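Local coordinates for type IV secretion system protein VirB11 (Brucella suis, PDB 2GZA) that hydrolyses ATP as a cytoplasmic hexameric ATPase of the VirB type IV secretion system, a virulence apparatus of the pathogen, at residues V321-V326 against N348-L353. Sequence-based numbering, arbitrary orientation.
Sequences VVDVVV and NTKRAL
The carboxylate of Asp-323 is gripped through both oxygens: OD1 receives the ammonium group of Lys-350, with Lys-350 NZ 2.7 Å from Asp-323 OD1, while OD2 accepts the backbone N-H of Val-177 and forms a long, weak ion pair with Arg-176. The lysine bond is a salt bridge that uses the syn lone pair of OD1, on the side of OD2; Lys-350 NZ is 3.8 Å from Asp-323 OD2, making the grip one-sided rather than forked. With CG anti to the backbone N (chi1 -174°) and the chain extended beyond it, Lys-350 carries NZ across to the carboxylate, bridging the 8.1 Å between Asp-323 CA and Lys-350 CA. Lys-350 CD also lies 3.5 Å from Asp-323 OD1, bringing aliphatic chain as well as charge against the acid. The carboxylate is buried, and the nearby positive groups would be expected to favour its ionised form. This single ion pair is the whole direct contact. Asp-323 stands in the short link between helix 311-321 and strand 324-331 of the ATPase sheet, where Val-324 pairs with strand 178-182, the strand leading into the P-loop; Lys-350 ties to that link the C-terminal helix 347-355, which follows edge strand 339-345.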
loop_
_atom_site.group_PDB
_atom_site.type_symbol
_atom_site.label_atom_id
_atom_site.label_comp_id
_atom_site.label_asym_id
_atom_site.label_seq_id
_atom_site.Cartn_x
_atom_site.Cartn_y
_atom_site.Cartn_z
ATOM N N VAL C 321 0.800 26.379 2.774
ATOM C CA VAL C 321 2.026 26.999 2.307
ATOM C C VAL C 321 1.765 28.063 1.235
ATOM O O VAL C 321 2.439 29.089 1.202
ATOM C CB VAL C 321 2.983 25.899 1.797
ATOM C CG1 VAL C 321 3.894 26.402 0.693
ATOM C CG2 VAL C 321 3.769 25.331 2.952
ATOM N N VAL C 322 0.787 27.822 0.371
ATOM C CA VAL C 322 0.518 28.715 -0.761
ATOM C C VAL C 322 -0.622 29.659 -0.433
ATOM O O VAL C 322 -1.755 29.223 -0.250
ATOM C CB VAL C 322 0.193 27.931 -2.081
ATOM C CG1 VAL C 322 -0.179 28.891 -3.201
ATOM C CG2 VAL C 322 1.373 27.069 -2.510
ATOM N N ASP C 323 -0.317 30.948 -0.372
ATOM C CA ASP C 323 -1.291 31.954 0.036
ATOM C C ASP C 323 -2.125 32.447 -1.138
ATOM O O ASP C 323 -3.352 32.531 -1.042
ATOM C CB ASP C 323 -0.599 33.130 0.719
ATOM C CG ASP C 323 0.037 32.744 2.032
ATOM O OD1 ASP C 323 -0.674 32.156 2.874
ATOM O OD2 ASP C 323 1.246 33.026 2.217
ATOM N N VAL C 324 -1.460 32.779 -2.241
ATOM C CA VAL C 324 -2.128 33.369 -3.388
ATOM C C VAL C 324 -1.737 32.641 -4.670
ATOM O O VAL C 324 -0.581 32.286 -4.863
ATOM C CB VAL C 324 -1.802 34.885 -3.518
ATOM C CG1 VAL C 324 -2.496 35.496 -4.728
ATOM C CG2 VAL C 324 -2.191 35.640 -2.252
ATOM N N VAL C 325 -2.718 32.400 -5.533
ATOM C CA VAL C 325 -2.462 31.926 -6.889
ATOM C C VAL C 325 -3.063 32.928 -7.871
ATOM O O VAL C 325 -4.274 33.165 -7.859
ATOM C CB VAL C 325 -3.066 30.510 -7.167
ATOM C CG1 VAL C 325 -2.794 30.071 -8.612
ATOM C CG2 VAL C 325 -2.531 29.474 -6.195
ATOM N N VAL C 326 -2.216 33.522 -8.706
ATOM C CA VAL C 326 -2.671 34.444 -9.745
ATOM C C VAL C 326 -2.618 33.744 -11.089
ATOM O O VAL C 326 -1.552 33.316 -11.518
ATOM C CB VAL C 326 -1.784 35.697 -9.848
ATOM C CG1 VAL C 326 -2.530 36.810 -10.585
ATOM C CG2 VAL C 326 -1.319 36.161 -8.476
ATOM N N ASN C 348 -8.949 31.632 5.234
ATOM C CA ASN C 348 -9.934 30.917 6.025
ATOM C C ASN C 348 -9.795 29.400 5.952
ATOM O O ASN C 348 -10.163 28.707 6.891
ATOM C CB ASN C 348 -11.352 31.329 5.602
ATOM C CG ASN C 348 -11.854 32.560 6.352
ATOM O OD1 ASN C 348 -12.052 32.525 7.564
ATOM N ND2 ASN C 348 -12.082 33.643 5.625
ATOM N N THR C 349 -9.282 28.873 4.843
ATOM C CA THR C 349 -9.080 27.433 4.753
ATOM C C THR C 349 -7.697 27.098 5.271
ATOM O O THR C 349 -7.512 26.101 5.962
ATOM C CB THR C 349 -9.361 26.884 3.314
ATOM O OG1 THR C 349 -10.686 27.247 2.913
ATOM C CG2 THR C 349 -9.257 25.360 3.261
ATOM N N LYS C 350 -6.735 27.940 4.934
ATOM C CA LYS C 350 -5.455 27.873 5.597
ATOM C C LYS C 350 -5.742 27.782 7.107
ATOM O O LYS C 350 -5.224 26.906 7.784
ATOM C CB LYS C 350 -4.615 29.102 5.251
ATOM C CG LYS C 350 -3.213 29.050 5.776
ATOM C CD LYS C 350 -2.409 30.192 5.236
ATOM C CE LYS C 350 -1.126 30.333 6.008
ATOM N NZ LYS C 350 -0.096 30.987 5.194
ATOM N N ARG C 351 -6.623 28.645 7.602
ATOM C CA ARG C 351 -6.946 28.731 9.030
ATOM C C ARG C 351 -7.564 27.448 9.560
ATOM O O ARG C 351 -6.954 26.757 10.378
ATOM C CB ARG C 351 -7.882 29.905 9.299
ATOM C CG ARG C 351 -7.845 30.410 10.730
ATOM C CD ARG C 351 -6.662 31.332 10.959
ATOM N NE ARG C 351 -6.027 31.065 12.246
ATOM C CZ ARG C 351 -4.862 30.444 12.402
ATOM N NH1 ARG C 351 -4.167 30.031 11.350
ATOM N NH2 ARG C 351 -4.386 30.246 13.626
ATOM N N ALA C 352 -8.770 27.142 9.088
ATOM C CA ALA C 352 -9.484 25.942 9.504
ATOM C C ALA C 352 -8.532 24.748 9.565
ATOM O O ALA C 352 -8.328 24.168 10.636
ATOM C CB ALA C 352 -10.658 25.670 8.573
ATOM N N LEU C 353 -7.925 24.431 8.420
ATOM C CA LEU C 353 -6.937 23.359 8.277
ATOM C C LEU C 353 -5.850 23.353 9.352
ATOM O O LEU C 353 -5.641 22.342 10.014
ATOM C CB LEU C 353 -6.284 23.432 6.897
ATOM C CG LEU C 353 -6.775 22.583 5.720
ATOM C CD1 LEU C 353 -8.278 22.314 5.715
ATOM C CD2 LEU C 353 -6.344 23.249 4.425
#